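Local structure of cysteine synthase (Fusobacterium nucleatum subsp. nucleatum strain ATCC 25586, 5XEM) at residues E56-E60 with G61-K65; A82-C85 with A86-Y90; I25-G29 with N30-V34. The protein probably makes L-cysteine and acetate from O-acetyl-L-serine and hydrogen sulfide with pyridoxal 5'-phosphate as cofactor, and also produces hydrogen sulfide. All coordinates share one frame; numbering follows the deposited sequence.

Contact 1: residues E56-E60 with G61-K65. With CA (calcium ion), chain I.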
ATOM      1  N   GLU A  56       9.274 -22.543  -5.568  1.00 13.42           N
ATOM      2  CA  GLU A  56       9.205 -23.972  -5.891  1.00 14.45           C
ATOM      3  C   GLU A  56       9.905 -24.295  -7.225  1.00 13.22           C
ATOM      4  O   GLU A  56      10.611 -25.303  -7.316  1.00 14.24           O
ATOM      5  CB  GLU A  56       7.766 -24.506  -5.842  1.00 15.73           C
ATOM      6  CG  GLU A  56       7.129 -24.579  -4.439  1.00 17.29           C
ATOM      7  CD  GLU A  56       8.009 -25.256  -3.396  1.00 19.87           C
ATOM      8  OE1 GLU A  56       8.589 -26.312  -3.693  1.00 21.06           O
ATOM      9  OE2 GLU A  56       8.134 -24.750  -2.265  1.00 23.78           O
ATOM     10  N   ALA A  57       9.747 -23.465  -8.261  1.00 12.42           N
ATOM     11  CA  ALA A  57      10.395 -23.691  -9.558  1.00 12.11           C
ATOM     12  C   ALA A  57      11.918 -23.529  -9.444  1.00 12.39           C
ATOM     13  O   ALA A  57      12.694 -24.261 -10.079  1.00 12.60           O
ATOM     14  CB  ALA A  57       9.835 -22.746 -10.637  1.00 11.90           C
ATOM     15  N   GLU A  58      12.360 -22.611  -8.597  1.00 12.37           N
ATOM     16  CA  GLU A  58      13.794 -22.506  -8.293  1.00 13.70           C
ATOM     17  C   GLU A  58      14.336 -23.822  -7.754  1.00 14.13           C
ATOM     18  O   GLU A  58      15.369 -24.338  -8.242  1.00 14.24           O
ATOM     19  CB  GLU A  58      14.030 -21.386  -7.269  1.00 14.48           C
ATOM     20  CG  GLU A  58      13.961 -20.003  -7.878  1.00 15.79           C
ATOM     21  CD  GLU A  58      14.145 -18.882  -6.858  1.00 16.96           C
ATOM     22  OE1 GLU A  58      13.772 -19.071  -5.688  1.00 19.91           O
ATOM     23  OE2 GLU A  58      14.698 -17.827  -7.219  1.00 19.91           O
ATOM     24  N   LYS A  59      13.648 -24.360  -6.758  1.00 14.96           N
ATOM     25  CA  LYS A  59      14.064 -25.611  -6.111  1.00 16.75           C
ATOM     26  C   LYS A  59      14.017 -26.793  -7.066  1.00 17.17           C
ATOM     27  O   LYS A  59      14.869 -27.707  -6.976  1.00 15.78           O
ATOM     28  CB  LYS A  59      13.193 -25.897  -4.897  1.00 18.82           C
ATOM     29  CG  LYS A  59      13.372 -24.953  -3.718  1.00 21.06           C
ATOM     30  CD  LYS A  59      12.211 -25.202  -2.756  1.00 24.10           C
ATOM     31  CE  LYS A  59      12.262 -24.386  -1.481  1.00 27.63           C
ATOM     32  NZ  LYS A  59      12.398 -22.935  -1.774  1.00 31.28           N
ATOM     33  N   GLU A  60      13.069 -26.759  -8.014  1.00 15.20           N
ATOM     34  CA  GLU A  60      12.979 -27.775  -9.064  1.00 17.15           C
ATOM     35  C   GLU A  60      14.084 -27.694 -10.103  1.00 16.45           C
ATOM     36  O   GLU A  60      14.267 -28.640 -10.892  1.00 16.92           O
ATOM     37  CB  GLU A  60      11.619 -27.686  -9.780  1.00 18.18           C
ATOM     38  CG  GLU A  60      10.424 -28.039  -8.933  1.00 20.93           C
ATOM     39  CD  GLU A  60      10.242 -29.553  -8.774  1.00 24.01           C
ATOM     40  OE1 GLU A  60      11.195 -30.232  -8.335  1.00 28.19           O
ATOM     41  OE2 GLU A  60       9.153 -30.061  -9.101  1.00 22.36           O
ATOM     42  N   GLY A  61      14.791 -26.566 -10.162  1.00 15.23           N
ATOM     43  CA  GLY A  61      15.768 -26.350 -11.202  1.00 14.77           C
ATOM     44  C   GLY A  61      15.184 -25.854 -12.503  1.00 15.50           C
ATOM     45  O   GLY A  61      15.846 -25.900 -13.523  1.00 15.94           O
ATOM     46  N   LEU A  62      13.963 -25.318 -12.453  1.00 15.13           N
ATOM     47  CA  LEU A  62      13.289 -24.761 -13.619  1.00 14.92           C
ATOM     48  C   LEU A  62      13.590 -23.294 -13.894  1.00 15.50           C
ATOM     49  O   LEU A  62      13.205 -22.785 -14.939  1.00 14.86           O
ATOM     50  CB  LEU A  62      11.784 -24.955 -13.475  1.00 14.80           C
ATOM     51  CG  LEU A  62      11.298 -26.397 -13.598  1.00 15.30           C
ATOM     52  CD1 LEU A  62       9.825 -26.508 -13.216  1.00 14.24           C
ATOM     53  CD2 LEU A  62      11.529 -26.907 -15.016  1.00 14.91           C
ATOM     54  N   ILE A  63      14.282 -22.622 -12.972  1.00 15.70           N
ATOM     55  CA  ILE A  63      14.673 -21.229 -13.146  1.00 16.19           C
ATOM     56  C   ILE A  63      16.157 -21.084 -12.847  1.00 17.95           C
ATOM     57  O   ILE A  63      16.581 -21.311 -11.723  1.00 17.40           O
ATOM     58  CB  ILE A  63      13.862 -20.296 -12.197  1.00 15.39           C
ATOM     59  CG1 ILE A  63      12.350 -20.426 -12.445  1.00 15.39           C
ATOM     60  CG2 ILE A  63      14.301 -18.842 -12.346  1.00 15.83           C
ATOM     61  CD1 ILE A  63      11.505 -19.603 -11.470  1.00 14.49           C
ATOM     62  N   ASP A  64      16.922 -20.763 -13.886  1.00 20.31           N
ATOM     63  CA  ASP A  64      18.337 -20.361 -13.810  1.00 22.64           C
ATOM     64  C   ASP A  64      18.359 -18.836 -13.865  1.00 22.87           C
ATOM     65  O   ASP A  64      17.325 -18.196 -14.109  1.00 18.27           O
ATOM     66  CB  ASP A  64      19.118 -20.891 -15.036  1.00 25.11           C
ATOM     67  CG  ASP A  64      19.061 -22.414 -15.187  1.00 27.90           C
ATOM     68  OD1 ASP A  64      18.911 -23.107 -14.180  1.00 29.16           O
ATOM     69  OD2 ASP A  64      19.187 -22.910 -16.327  1.00 31.87           O
ATOM     70  N   LYS A  65      19.550 -18.256 -13.712  1.00 23.75           N
ATOM     71  CA  LYS A  65      19.736 -16.808 -13.746  1.00 25.09           C
ATOM     72  C   LYS A  65      19.207 -16.194 -15.027  1.00 22.66           C
ATOM     73  O   LYS A  65      18.697 -15.070 -15.010  1.00 21.00           O
ATOM     74  CB  LYS A  65      21.236 -16.438 -13.617  1.00 28.75           C
ATOM     75  CG  LYS A  65      21.942 -16.993 -12.386  1.00 34.50           C
ATOM     76  CD  LYS A  65      23.466 -16.852 -12.512  1.00 37.44           C
ATOM     77  CE  LYS A  65      24.200 -18.135 -12.143  1.00 39.96           C
ATOM     78  NZ  LYS A  65      24.283 -19.066 -13.301  1.00 41.70           N
TER
HETATM   79 CA    CA I 507      12.297 -31.409  -6.563  1.00 36.57          CA
HETATM   80  O   HOH W   1      14.570 -30.435  -7.265  1.00 24.59           O
HETATM   81  O   HOH W   2      10.244 -32.296  -6.597  1.00 30.33           O
HETATM   82  O   HOH W   3      11.799 -29.318  -5.319  1.00 23.31           O

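Contact 2: residues A82-C85 with A86-Y90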
ATOM      1  N   ALA A  82       6.485  -9.260 -10.651  1.00  9.54           N
ATOM      2  CA  ALA A  82       7.423  -8.183 -11.004  1.00  9.68           C
ATOM      3  C   ALA A  82       8.293  -7.770  -9.801  1.00  9.92           C
ATOM      4  O   ALA A  82       9.505  -7.623  -9.913  1.00 10.13           O
ATOM      5  CB  ALA A  82       6.667  -7.000 -11.577  1.00  9.58           C
ATOM      6  N   MET A  83       7.660  -7.642  -8.642  1.00 10.99           N
ATOM      7  CA  MET A  83       8.343  -7.211  -7.418  1.00 11.67           C
ATOM      8  C   MET A  83       9.358  -8.282  -7.026  1.00 11.94           C
ATOM      9  O   MET A  83      10.525  -7.984  -6.715  1.00 11.48           O
ATOM     10  CB  MET A  83       7.320  -6.997  -6.320  1.00 12.50           C
ATOM     11  CG  MET A  83       7.918  -6.653  -4.977  1.00 13.92           C
ATOM     12  SD  MET A  83       6.675  -6.612  -3.676  1.00 16.01           S
ATOM     13  CE  MET A  83       6.317  -8.369  -3.592  1.00 15.61           C
ATOM     14  N   ILE A  84       8.934  -9.545  -7.059  1.00 12.02           N
ATOM     15  CA  ILE A  84       9.835 -10.631  -6.690  1.00 12.49           C
ATOM     16  C   ILE A  84      11.002 -10.788  -7.690  1.00 12.27           C
ATOM     17  O   ILE A  84      12.161 -10.946  -7.285  1.00 11.83           O
ATOM     18  CB  ILE A  84       9.071 -11.924  -6.491  1.00 13.48           C
ATOM     19  CG1 ILE A  84       8.225 -11.801  -5.211  1.00 14.64           C
ATOM     20  CG2 ILE A  84      10.042 -13.113  -6.435  1.00 14.19           C
ATOM     21  CD1 ILE A  84       7.076 -12.783  -5.183  1.00 15.14           C
ATOM     22  N   CYS A  85      10.697 -10.671  -8.976  1.00 11.88           N
ATOM     23  CA  CYS A  85      11.732 -10.766 -10.023  1.00 11.75           C
ATOM     24  C   CYS A  85      12.701  -9.591  -9.969  1.00 11.90           C
ATOM     25  O   CYS A  85      13.893  -9.748 -10.283  1.00 11.18           O
ATOM     26  CB  CYS A  85      11.111 -10.881 -11.399  1.00 11.78           C
ATOM     27  SG  CYS A  85      10.334 -12.492 -11.700  1.00 12.41           S
ATOM     28  N   ALA A  86      12.217  -8.415  -9.533  1.00 11.19           N
ATOM     29  CA  ALA A  86      13.121  -7.305  -9.337  1.00 11.48           C
ATOM     30  C   ALA A  86      14.193  -7.648  -8.280  1.00 11.66           C
ATOM     31  O   ALA A  86      15.385  -7.446  -8.546  1.00 11.93           O
ATOM     32  CB  ALA A  86      12.371  -6.023  -8.959  1.00 10.94           C
ATOM     33  N   VAL A  87      13.771  -8.170  -7.122  1.00 12.36           N
ATOM     34  CA  VAL A  87      14.669  -8.554  -6.011  1.00 12.99           C
ATOM     35  C   VAL A  87      15.645  -9.656  -6.473  1.00 13.12           C
ATOM     36  O   VAL A  87      16.862  -9.620  -6.199  1.00 12.92           O
ATOM     37  CB  VAL A  87      13.845  -9.082  -4.805  1.00 13.57           C
ATOM     38  CG1 VAL A  87      14.738  -9.717  -3.751  1.00 15.59           C
ATOM     39  CG2 VAL A  87      13.018  -7.970  -4.194  1.00 14.05           C
ATOM     40  N   LYS A  88      15.098 -10.646  -7.160  1.00 13.11           N
ATOM     41  CA  LYS A  88      15.868 -11.837  -7.595  1.00 13.28           C
ATOM     42  C   LYS A  88      16.636 -11.679  -8.920  1.00 13.81           C
ATOM     43  O   LYS A  88      17.366 -12.600  -9.343  1.00 14.44           O
ATOM     44  CB  LYS A  88      14.901 -13.027  -7.682  1.00 13.97           C
ATOM     45  CG  LYS A  88      14.380 -13.509  -6.334  1.00 15.27           C
ATOM     46  CD  LYS A  88      13.390 -14.656  -6.504  1.00 16.87           C
ATOM     47  CE  LYS A  88      12.972 -15.250  -5.152  1.00 17.39           C
ATOM     48  NZ  LYS A  88      14.022 -16.153  -4.597  1.00 18.01           N
ATOM     49  N   ASN A  89      16.456 -10.554  -9.596  1.00 13.76           N
ATOM     50  CA  ASN A  89      17.089 -10.261 -10.892  1.00 15.14           C
ATOM     51  C   ASN A  89      16.715 -11.228 -12.023  1.00 14.81           C
ATOM     52  O   ASN A  89      17.576 -11.618 -12.814  1.00 13.77           O
ATOM     53  CB  ASN A  89      18.619 -10.213 -10.743  1.00 16.88           C
ATOM     54  CG  ASN A  89      19.066  -9.057  -9.889  1.00 19.68           C
ATOM     55  OD1 ASN A  89      18.677  -7.926 -10.135  1.00 21.69           O
ATOM     56  ND2 ASN A  89      19.855  -9.339  -8.861  1.00 22.96           N
ATOM     57  N   TYR A  90      15.458 -11.649 -12.077  1.00 12.64           N
ATOM     58  CA  TYR A  90      14.978 -12.423 -13.213  1.00 12.55           C
ATOM     59  C   TYR A  90      14.284 -11.522 -14.213  1.00 12.50           C
ATOM     60  O   TYR A  90      13.528 -10.621 -13.821  1.00 12.57           O
ATOM     61  CB  TYR A  90      13.988 -13.498 -12.735  1.00 12.56           C
ATOM     62  CG  TYR A  90      14.526 -14.526 -11.760  1.00 13.11           C
ATOM     63  CD1 TYR A  90      15.791 -15.046 -11.894  1.00 14.56           C
ATOM     64  CD2 TYR A  90      13.713 -15.047 -10.750  1.00 13.67           C
ATOM     65  CE1 TYR A  90      16.268 -16.010 -11.021  1.00 15.95           C
ATOM     66  CE2 TYR A  90      14.173 -16.024  -9.869  1.00 14.64           C
ATOM     67  CZ  TYR A  90      15.461 -16.501 -10.022  1.00 15.25           C
ATOM     68  OH  TYR A  90      15.967 -17.458  -9.185  1.00 17.44           O
TER
HETATM   69  O   HOH W   4      14.662  -8.472 -12.504  1.00 16.23           O

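Contact 3: residues I25-G29 with N30-V34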
ATOM      1  N   ILE A  25     -20.186  -0.204   9.618  1.00 24.09           N
ATOM      2  CA  ILE A  25     -21.192  -0.689   8.697  1.00 22.99           C
ATOM      3  C   ILE A  25     -22.041  -1.745   9.391  1.00 24.45           C
ATOM      4  O   ILE A  25     -21.503  -2.610  10.083  1.00 24.53           O
ATOM      5  CB  ILE A  25     -20.533  -1.316   7.450  1.00 21.07           C
ATOM      6  CG1 ILE A  25     -19.750  -0.263   6.671  1.00 19.23           C
ATOM      7  CG2 ILE A  25     -21.563  -1.949   6.533  1.00 21.53           C
ATOM      8  CD1 ILE A  25     -18.943  -0.856   5.541  1.00 18.82           C
ATOM      9  N   ASP A  26     -23.359  -1.699   9.197  1.00 25.49           N
ATOM     10  CA  ASP A  26     -24.230  -2.683   9.854  1.00 27.26           C
ATOM     11  C   ASP A  26     -23.933  -4.057   9.297  1.00 24.66           C
ATOM     12  O   ASP A  26     -23.988  -4.246   8.097  1.00 27.71           O
ATOM     13  CB  ASP A  26     -25.711  -2.351   9.623  1.00 28.62           C
ATOM     14  CG  ASP A  26     -26.648  -3.216  10.469  1.00 31.04           C
ATOM     15  OD1 ASP A  26     -26.154  -4.026  11.278  1.00 31.21           O
ATOM     16  OD2 ASP A  26     -27.879  -3.072  10.318  1.00 34.37           O
ATOM     17  N   THR A  27     -23.631  -5.018  10.162  1.00 23.97           N
ATOM     18  CA  THR A  27     -23.307  -6.392   9.731  1.00 23.43           C
ATOM     19  C   THR A  27     -24.346  -7.440  10.229  1.00 24.96           C
ATOM     20  O   THR A  27     -24.099  -8.667  10.216  1.00 23.64           O
ATOM     21  CB  THR A  27     -21.838  -6.765  10.098  1.00 23.64           C
ATOM     22  OG1 THR A  27     -21.651  -6.783  11.522  1.00 21.94           O
ATOM     23  CG2 THR A  27     -20.857  -5.735   9.469  1.00 21.46           C
ATOM     24  N   PHE A  28     -25.512  -6.918  10.629  1.00 26.53           N
ATOM     25  CA  PHE A  28     -26.717  -7.717  10.892  1.00 26.98           C
ATOM     26  C   PHE A  28     -26.528  -8.759  11.975  1.00 27.00           C
ATOM     27  O   PHE A  28     -26.952  -9.914  11.824  1.00 26.58           O
ATOM     28  CB  PHE A  28     -27.226  -8.351   9.596  1.00 29.86           C
ATOM     29  CG  PHE A  28     -27.334  -7.368   8.468  1.00 32.05           C
ATOM     30  CD1 PHE A  28     -28.257  -6.336   8.526  1.00 34.16           C
ATOM     31  CD2 PHE A  28     -26.470  -7.437   7.377  1.00 34.14           C
ATOM     32  CE1 PHE A  28     -28.337  -5.397   7.500  1.00 36.41           C
ATOM     33  CE2 PHE A  28     -26.550  -6.508   6.350  1.00 32.88           C
ATOM     34  CZ  PHE A  28     -27.478  -5.488   6.412  1.00 34.26           C
ATOM     35  N   GLY A  29     -25.896  -8.345  13.069  1.00 25.99           N
ATOM     36  CA  GLY A  29     -25.701  -9.214  14.223  1.00 27.56           C
ATOM     37  C   GLY A  29     -24.743 -10.390  14.058  1.00 28.36           C
ATOM     38  O   GLY A  29     -24.760 -11.328  14.854  1.00 29.16           O
ATOM     39  N   ASN A  30     -23.899 -10.349  13.029  1.00 25.94           N
ATOM     40  CA  ASN A  30     -22.757 -11.261  12.933  1.00 25.14           C
ATOM     41  C   ASN A  30     -21.492 -10.433  12.873  1.00 25.07           C
ATOM     42  O   ASN A  30     -21.557  -9.280  12.524  1.00 25.86           O
ATOM     43  CB  ASN A  30     -22.879 -12.116  11.688  1.00 24.14           C
ATOM     44  CG  ASN A  30     -24.120 -12.984  11.708  1.00 24.69           C
ATOM     45  OD1 ASN A  30     -24.313 -13.774  12.647  1.00 25.52           O
ATOM     46  ND2 ASN A  30     -24.960 -12.858  10.676  1.00 23.34           N
ATOM     47  N   GLU A  31     -20.351 -11.023  13.211  1.00 25.55           N
ATOM     48  CA  GLU A  31     -19.076 -10.302  13.153  1.00 25.55           C
ATOM     49  C   GLU A  31     -18.386 -10.587  11.810  1.00 22.56           C
ATOM     50  O   GLU A  31     -18.187 -11.753  11.439  1.00 20.83           O
ATOM     51  CB  GLU A  31     -18.192 -10.722  14.317  1.00 27.87           C
ATOM     52  CG  GLU A  31     -18.819 -10.434  15.667  1.00 33.08           C
ATOM     53  CD  GLU A  31     -17.898 -10.753  16.823  1.00 35.89           C
ATOM     54  OE1 GLU A  31     -17.443 -11.909  16.938  1.00 40.01           O
ATOM     55  OE2 GLU A  31     -17.620  -9.837  17.622  1.00 42.31           O
ATOM     56  N   ILE A  32     -18.053  -9.525  11.076  1.00 20.71           N
ATOM     57  CA  ILE A  32     -17.324  -9.660   9.818  1.00 19.11           C
ATOM     58  C   ILE A  32     -15.914  -9.095   9.991  1.00 17.76           C
ATOM     59  O   ILE A  32     -15.748  -7.971  10.454  1.00 18.96           O
ATOM     60  CB  ILE A  32     -18.009  -8.942   8.645  1.00 19.18           C
ATOM     61  CG1 ILE A  32     -19.449  -9.447   8.465  1.00 19.74           C
ATOM     62  CG2 ILE A  32     -17.209  -9.183   7.357  1.00 17.48           C
ATOM     63  CD1 ILE A  32     -20.188  -8.859   7.274  1.00 18.53           C
ATOM     64  N   TYR A  33     -14.932  -9.922   9.662  1.00 16.87           N
ATOM     65  CA  TYR A  33     -13.506  -9.559   9.695  1.00 16.62           C
ATOM     66  C   TYR A  33     -12.991  -9.566   8.262  1.00 14.72           C
ATOM     67  O   TYR A  33     -13.269 -10.508   7.519  1.00 15.34           O
ATOM     68  CB  TYR A  33     -12.721 -10.594  10.487  1.00 17.85           C
ATOM     69  CG  TYR A  33     -13.111 -10.656  11.939  1.00 19.58           C
ATOM     70  CD1 TYR A  33     -12.512  -9.813  12.875  1.00 20.60           C
ATOM     71  CD2 TYR A  33     -14.075 -11.554  12.386  1.00 20.90           C
ATOM     72  CE1 TYR A  33     -12.877  -9.853  14.209  1.00 23.23           C
ATOM     73  CE2 TYR A  33     -14.435 -11.614  13.724  1.00 22.10           C
ATOM     74  CZ  TYR A  33     -13.840 -10.757  14.620  1.00 22.53           C
ATOM     75  OH  TYR A  33     -14.191 -10.809  15.948  1.00 27.94           O
ATOM     76  N   VAL A  34     -12.236  -8.543   7.880  1.00 12.70           N
ATOM     77  CA  VAL A  34     -11.692  -8.467   6.531  1.00 11.98           C
ATOM     78  C   VAL A  34     -10.191  -8.733   6.638  1.00 11.92           C
ATOM     79  O   VAL A  34      -9.495  -8.103   7.430  1.00 12.42           O
ATOM     80  CB  VAL A  34     -11.978  -7.097   5.896  1.00 12.09           C
ATOM     81  CG1 VAL A  34     -11.379  -6.983   4.498  1.00 12.40           C
ATOM     82  CG2 VAL A  34     -13.489  -6.838   5.857  1.00 12.31           C
TER
HETATM   83  O   HOH W   5     -18.862  -6.932  12.223  1.00 18.36           O

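Contact 1: residues E56-E60 with G61-K65
Ala57 and Ile63 meet where helix 46-60 stops and the chain folds back along its last turn. The side chain of Ile63 can be followed outward. Its CB lies over Glu58, 4.3 Å from Glu58 CG. CG1 is anti to the carbonyl carbon (chi1 -58°) and carries the chain on toward Ala57 CB. CD1, at the end of an extended branch, reaches that methyl at 3.7 Å. CG2 leaves on the other branch, toward the ring of Tyr90. Leu62 adds its CB, 4.1 Å from Ala57 CB, so that the small alanine is touched by two successive residues of the returning chain; Phe142 of strand 141-142 packs against all three.

Two backbone bonds make the reversal. Leu62 N donates to Ala57 O at 2.9 Å, whereas Gly61 N reaches Glu58 O at 3.0 Å from well above the carbonyl plane. Gly61 itself has a positive phi of 83°, where a CB would clash with Glu60 O.

On the outer side, Glu60 bends at chi2, and its OE1 binds a calcium ion at 2.4 Å. Three waters also ligate the metal, and one of them donates to Lys59 O at 2.8 Å, tying the ion to the backbone of the last helical turn. The carboxylate of Glu58 turns away toward Lys88 and Tyr90. Positive phi at Gly61, the paired bonds into the last turn and the apolar contact bracketing them define a Schellman motif, here ending the helix that leads into strand 68-72.

Contact 2: residues A82-C85 with A86-Y90
SG of Cys85 and CG of Tyr90 each lie anti to their own carbonyl carbon (chi1 -72° and -61°), which puts Cys85 SG beside Tyr90 CB, 3.9 Å away. The sulfur lies at the edge of the phenol ring, near its plane. One face of the same ring receives Lys88 CB, 3.7 Å above the plane and offset toward the rim.

Lys88 runs alongside Ile84, one helical turn earlier, and both side chains point the same way. The CG2 branch of Ile84 touches Lys88 CD at 3.7 Å, and the lysine stays extended until a bend at chi4. Beyond that bend Lys88 NZ makes a salt bridge with Glu58 OE1, while Tyr90 OH probably hydrogen-bonds to the other carboxylate oxygen of Glu58.

These side chains surround the C-terminus of helix 76-88, the helix of a beta-alpha-beta unit between strands 68-72 and 92-97, where a Schellman motif ends the spiral. Lys88 N still makes a regular helical bond to Ile84 O at 3.0 Å. Asn89 then takes a positive phi of 61°, and Tyr90 N turns back to Cys85 O at 3.0 Å, with a weak second bond from Asn89 N to Ala86 O. A water lies 2.7 Å from Cys85 O and 2.8 Å from Tyr90 O.

Helix 46-60 packs on Ile84 through Ala50 and Leu51, whereas on the last helical turn Ala86 meets Phe261 of the second subunit and Val87 meets Glu263 of that subunit.

Contact 3: residues I25-G29 with N30-V34
Thr27 and Asn30 close a type I' beta turn leading into strand 31-36, which is paired antiparallel with strand 19-21. Asn30 N donates to Thr27 O at 3.3 Å, a long bond whose donor sits above the carbonyl plane. The threonine hydroxyl makes the shorter link: OG1 gives its proton to Asn30 O at 2.7 Å, nearly along the C=O axis. With chi1 at 64°, OG1 is flanked by both backbone N and carbonyl C, which aims it at Asn30 O, while CG2 is directed to Ile32. A water donates to Thr27 OG1 at 2.9 Å and accepts from Ile32 N at 2.9 Å. Thr27 CG2 and Ile32 CD1 touch at 3.9 Å as the two side chains run alongside each other in opposite senses.

Positive phi at both Phe28 and Gly29 carries the chain round the corner. Ahead of it, Asp26 OD1 accepts from Phe28 N at 3.0 Å, forming an Asx turn. Further out, Ser282 OG bonds Thr27 O. The amide of buried Asn30 is anchored at both ends: ND2 bonds to Ser282 OG and Asn285 O, and OD1 accepts from the backbone N of Lys288 and of Leu290.

How the contacts relate
Along the chain, contact 3 comes first, then contact 1 and contact 2. Contacts 1 and 2 are neighbours, with centres about 14 Å apart: contact 1 ends helix 46-60, which precedes strand 68-72 in the chain, and contact 2 ends helix 76-88, which follows it. Glu58 and Ile63 of contact 1 meet Lys88 and Tyr90 of contact 2, so two successive helix ends are fastened to one another. Contact 3 opens strand 31-36 on the opposite side of the chain's centre, about 44 Å from contact 1 and about 39 Å from contact 2 between centres. Contacts 1 and 2 thus belong to the region around the four-stranded parallel sheet and contact 3 to the mixed six-stranded sheet.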